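Local atomic coordinates of Serine/threonine-protein kinase Tel1 (Chaetomium thermophilum, PDB entry 6SKY), a protein that probably transfers phosphate from ATP to serine or threonine before glutamine in target proteins, acting as a DNA damage sensor that activates checkpoint signalling. Residues N1759-W1762 and S1763-L1766; Q1665-S1669 and S1670-L1674. All coordinates share one frame; numbering follows the deposited sequence.

Contact 1 of 2, residues N1759-W1762 and S1763-L1766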
loop_
_atom_site.group_PDB
_atom_site.type_symbol
_atom_site.label_atom_id
_atom_site.label_comp_id
_atom_site.label_asym_id
_atom_site.label_seq_id
_atom_site.Cartn_x
_atom_site.Cartn_y
_atom_site.Cartn_z
ATOM N N ASN A 1759 -44.570 37.900 7.171
ATOM C CA ASN A 1759 -45.202 38.123 8.466
ATOM C C ASN A 1759 -45.743 36.812 9.022
ATOM O O ASN A 1759 -46.215 35.964 8.264
ATOM C CB ASN A 1759 -46.331 39.142 8.359
ATOM C CG ASN A 1759 -47.319 38.801 7.280
ATOM O OD1 ASN A 1759 -46.961 38.209 6.269
ATOM N ND2 ASN A 1759 -48.575 39.180 7.482
ATOM N N PRO A 1760 -45.702 36.631 10.336
ATOM C CA PRO A 1760 -46.021 35.323 10.921
ATOM C C PRO A 1760 -47.457 34.868 10.726
ATOM O O PRO A 1760 -47.850 33.834 11.270
ATOM C CB PRO A 1760 -45.713 35.530 12.408
ATOM C CG PRO A 1760 -44.757 36.657 12.439
ATOM C CD PRO A 1760 -45.187 37.567 11.344
ATOM N N ASN A 1761 -48.254 35.620 9.976
ATOM C CA ASN A 1761 -49.630 35.241 9.690
ATOM C C ASN A 1761 -49.885 35.146 8.193
ATOM O O ASN A 1761 -51.004 35.363 7.737
ATOM C CB ASN A 1761 -50.607 36.220 10.332
ATOM C CG ASN A 1761 -50.642 36.101 11.834
ATOM O OD1 ASN A 1761 -50.210 37.002 12.549
ATOM N ND2 ASN A 1761 -51.162 34.988 12.324
ATOM N N TRP A 1762 -48.852 34.826 7.417
ATOM C CA TRP A 1762 -49.034 34.662 5.981
ATOM C C TRP A 1762 -49.974 33.506 5.683
ATOM O O TRP A 1762 -50.885 33.623 4.858
ATOM C CB TRP A 1762 -47.683 34.444 5.309
ATOM C CG TRP A 1762 -47.768 33.977 3.897
ATOM C CD1 TRP A 1762 -48.059 34.726 2.809
ATOM C CD2 TRP A 1762 -47.535 32.651 3.419
ATOM N NE1 TRP A 1762 -48.033 33.954 1.683
ATOM C CE2 TRP A 1762 -47.712 32.673 2.035
ATOM C CE3 TRP A 1762 -47.200 31.445 4.034
ATOM C CZ2 TRP A 1762 -47.567 31.543 1.255
ATOM C CZ3 TRP A 1762 -47.059 30.331 3.259
ATOM C CH2 TRP A 1762 -47.241 30.384 1.887
ATOM N N SER A 1763 -49.771 32.379 6.363
ATOM C CA SER A 1763 -50.565 31.191 6.090
ATOM C C SER A 1763 -52.036 31.426 6.382
ATOM O O SER A 1763 -52.899 31.004 5.610
ATOM C CB SER A 1763 -50.042 30.024 6.914
ATOM O OG SER A 1763 -49.723 30.455 8.220
ATOM N N GLN A 1764 -52.343 32.110 7.481
ATOM C CA GLN A 1764 -53.732 32.325 7.869
ATOM C C GLN A 1764 -54.450 33.235 6.885
ATOM O O GLN A 1764 -55.563 32.933 6.436
ATOM C CB GLN A 1764 -53.775 32.904 9.276
ATOM C CG GLN A 1764 -55.050 33.607 9.619
ATOM C CD GLN A 1764 -54.938 34.361 10.917
ATOM O OE1 GLN A 1764 -54.092 34.053 11.752
ATOM N NE2 GLN A 1764 -55.783 35.367 11.092
ATOM N N HIS A 1765 -53.817 34.348 6.522
ATOM C CA HIS A 1765 -54.411 35.260 5.555
ATOM C C HIS A 1765 -54.597 34.591 4.201
ATOM O O HIS A 1765 -55.656 34.721 3.578
ATOM C CB HIS A 1765 -53.542 36.504 5.425
ATOM C CG HIS A 1765 -53.342 37.236 6.713
ATOM N ND1 HIS A 1765 -54.290 37.254 7.712
ATOM C CD2 HIS A 1765 -52.305 37.979 7.164
ATOM C CE1 HIS A 1765 -53.843 37.971 8.726
ATOM N NE2 HIS A 1765 -52.641 38.420 8.420
ATOM N N LEU A 1766 -53.582 33.865 3.729
ATOM C CA LEU A 1766 -53.684 33.229 2.420
ATOM C C LEU A 1766 -54.714 32.111 2.424
ATOM O O LEU A 1766 -55.440 31.927 1.444
ATOM C CB LEU A 1766 -52.323 32.701 1.986
ATOM C CG LEU A 1766 -52.272 32.081 0.597
ATOM C CD1 LEU A 1766 -52.710 33.073 -0.439
ATOM C CD2 LEU A 1766 -50.887 31.616 0.303
#
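Leu1766 N donates to Trp1762 O at 2.9 Å. This is an i to i+4 bond in the first turn of helix 1762-1771, part of the alpha-helical solenoid. One residue earlier, His1765 N donates to the carbonyl O of Asn1761, the N-cap residue, in a straight bond of 3.2 Å. The chain enters the helix through a beta turn closed by Trp1762 N and Asn1759 O. Trp1762 chi1 (168°) sets CG opposite the backbone N and lays the indole along the same flank as Leu1766. The two side chains point the same way: Leu1766 CB lies over one indole face, and its methyl CD2 reaches Trp1762 CZ2 at 3.5 Å. Outside this turn the indole meets Trp1827 edge-to-face and Phe1798 with the planes at about 45°, so the buried flank joins the helix to its neighbours. The other flank is polar and partly exposed. His1765, its CG beside the backbone N, sets its imidazole under Asn1761 O, which lies over one ring face, offset toward the rim. Asn1761 and Gln1764 extend side by side, their amide planes turned 71° apart, with Asn1761 ND2 3.1 Å from Gln1764 OE1. Beside them, Asn1761 CB approaches His1765 NE2 to 3.6 Å.

Contact 2 of 2, residues Q1665-S1669 and S1670-L1674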
loop_
_atom_site.group_PDB
_atom_site.type_symbol
_atom_site.label_atom_id
_atom_site.label_comp_id
_atom_site.label_asym_id
_atom_site.label_seq_id
_atom_site.Cartn_x
_atom_site.Cartn_y
_atom_site.Cartn_z
ATOM N N GLN A 1665 -56.625 9.681 6.218
ATOM C CA GLN A 1665 -56.584 8.228 6.215
ATOM C C GLN A 1665 -57.996 7.666 6.113
ATOM O O GLN A 1665 -58.984 8.346 6.402
ATOM C CB GLN A 1665 -55.892 7.705 7.477
ATOM C CG GLN A 1665 -55.341 6.304 7.352
ATOM C CD GLN A 1665 -54.539 5.900 8.564
ATOM O OE1 GLN A 1665 -53.913 6.735 9.214
ATOM N NE2 GLN A 1665 -54.556 4.612 8.884
ATOM N N GLY A 1666 -58.080 6.400 5.716
ATOM C CA GLY A 1666 -59.360 5.769 5.464
ATOM C C GLY A 1666 -59.752 5.808 4.002
ATOM O O GLY A 1666 -60.011 4.762 3.397
ATOM N N VAL A 1667 -59.805 7.007 3.421
ATOM C CA VAL A 1667 -60.028 7.180 1.994
ATOM C C VAL A 1667 -58.836 7.835 1.312
ATOM O O VAL A 1667 -58.440 7.428 0.215
ATOM C CB VAL A 1667 -61.319 7.986 1.722
ATOM C CG1 VAL A 1667 -61.404 8.398 0.260
ATOM C CG2 VAL A 1667 -62.543 7.175 2.116
ATOM N N GLY A 1668 -58.237 8.832 1.949
ATOM C CA GLY A 1668 -57.087 9.507 1.398
ATOM C C GLY A 1668 -57.364 10.849 0.767
ATOM O O GLY A 1668 -56.547 11.311 -0.035
ATOM N N SER A 1669 -58.473 11.490 1.104
ATOM C CA SER A 1669 -58.849 12.760 0.512
ATOM C C SER A 1669 -58.561 13.903 1.470
ATOM O O SER A 1669 -58.346 13.705 2.665
ATOM C CB SER A 1669 -60.327 12.754 0.132
ATOM O OG SER A 1669 -61.123 12.285 1.205
ATOM N N SER A 1670 -58.561 15.117 0.923
ATOM C CA SER A 1670 -58.379 16.302 1.744
ATOM C C SER A 1670 -59.588 16.595 2.614
ATOM O O SER A 1670 -59.442 17.235 3.657
ATOM C CB SER A 1670 -58.082 17.506 0.865
ATOM O OG SER A 1670 -56.913 17.292 0.109
ATOM N N GLU A 1671 -60.779 16.146 2.215
ATOM C CA GLU A 1671 -61.952 16.356 3.052
ATOM C C GLU A 1671 -61.826 15.605 4.366
ATOM O O GLU A 1671 -62.158 16.142 5.424
ATOM C CB GLU A 1671 -63.219 15.930 2.319
ATOM C CG GLU A 1671 -63.552 16.771 1.112
ATOM C CD GLU A 1671 -63.203 16.080 -0.193
ATOM O OE1 GLU A 1671 -62.516 15.038 -0.150
ATOM O OE2 GLU A 1671 -63.619 16.576 -1.264
ATOM N N GLU A 1672 -61.349 14.363 4.323
ATOM C CA GLU A 1672 -61.109 13.634 5.560
ATOM C C GLU A 1672 -60.032 14.306 6.396
ATOM O O GLU A 1672 -60.106 14.307 7.627
ATOM C CB GLU A 1672 -60.716 12.195 5.260
ATOM C CG GLU A 1672 -61.878 11.287 4.961
ATOM C CD GLU A 1672 -61.434 9.869 4.707
ATOM O OE1 GLU A 1672 -60.297 9.683 4.232
ATOM O OE2 GLU A 1672 -62.214 8.935 4.989
ATOM N N GLY A 1673 -59.028 14.887 5.748
ATOM C CA GLY A 1673 -57.991 15.571 6.496
ATOM C C GLY A 1673 -58.526 16.774 7.238
ATOM O O GLY A 1673 -58.232 16.976 8.419
ATOM N N LEU A 1674 -59.339 17.582 6.559
ATOM C CA LEU A 1674 -59.939 18.735 7.218
ATOM C C LEU A 1674 -60.924 18.311 8.294
ATOM O O LEU A 1674 -61.007 18.951 9.345
ATOM C CB LEU A 1674 -60.623 19.631 6.200
ATOM C CG LEU A 1674 -59.708 20.663 5.573
ATOM C CD1 LEU A 1674 -60.518 21.589 4.732
ATOM C CD2 LEU A 1674 -58.992 21.414 6.652
#
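Gln1665 O lies 2.9 Å from Glu1672 OE1. Gly1666 follows with a positive phi (96°), where a side chain would press on the carbonyl of Gln1665 and head for the same carboxylate. Val1667 N donates to Glu1672 OE1 at 2.8 Å, on the syn lone pair, while its side chain crosses the glutamate at about a right angle and brings CG2 to 3.4 Å from Glu1672 OE2. Gly1668 N gives OE1 of Glu1672 a second bond, 3.2 Å long and nearly in line with the C-O bond. Glu1672, at N3 of helix 1670-1684, thus turns its extended chain back over the loop and holds two backbone amides there. With an alanine here, the N-H groups of Val1667 and Gly1668 would probably lose their shared acceptor and the loop would be freer to shift. Glu1672 is buried, with Ala1715 and Ser1719 of helix 1710-1719 packed on it. Ser1669 is the N-cap of the helix; its O accepts a weak bond of 3.4 Å from Gly1673 N, and its CB touches Glu1671 OE1. Ser1670 OG hydrogen-bonds His1803 ND1 and Tyr1848 OH, away from this turn.

Overall arrangement
Contacts 1 and 2 are both local helix starts of the solenoid, with centres about 24 Å apart and nearest atoms about 11 Å apart, on the same side of the chain's centre and away from the nucleotide and magnesium sites. Each is partly buried, and both lean on helices 1793-1808 and 1836-1849, which link them without direct touch; contact 2 also meets helix 1710-1719. Their chemistry differs: in contact 1 an aromatic and a leucine face inward, leaving the side-chain amides and imidazole on the more exposed flank. In contact 2 a buried carboxylate is bonded to backbone N-H groups of a largely exposed loop with two glycines, while Ser1670 and Leu1674 face helix 1793-1808.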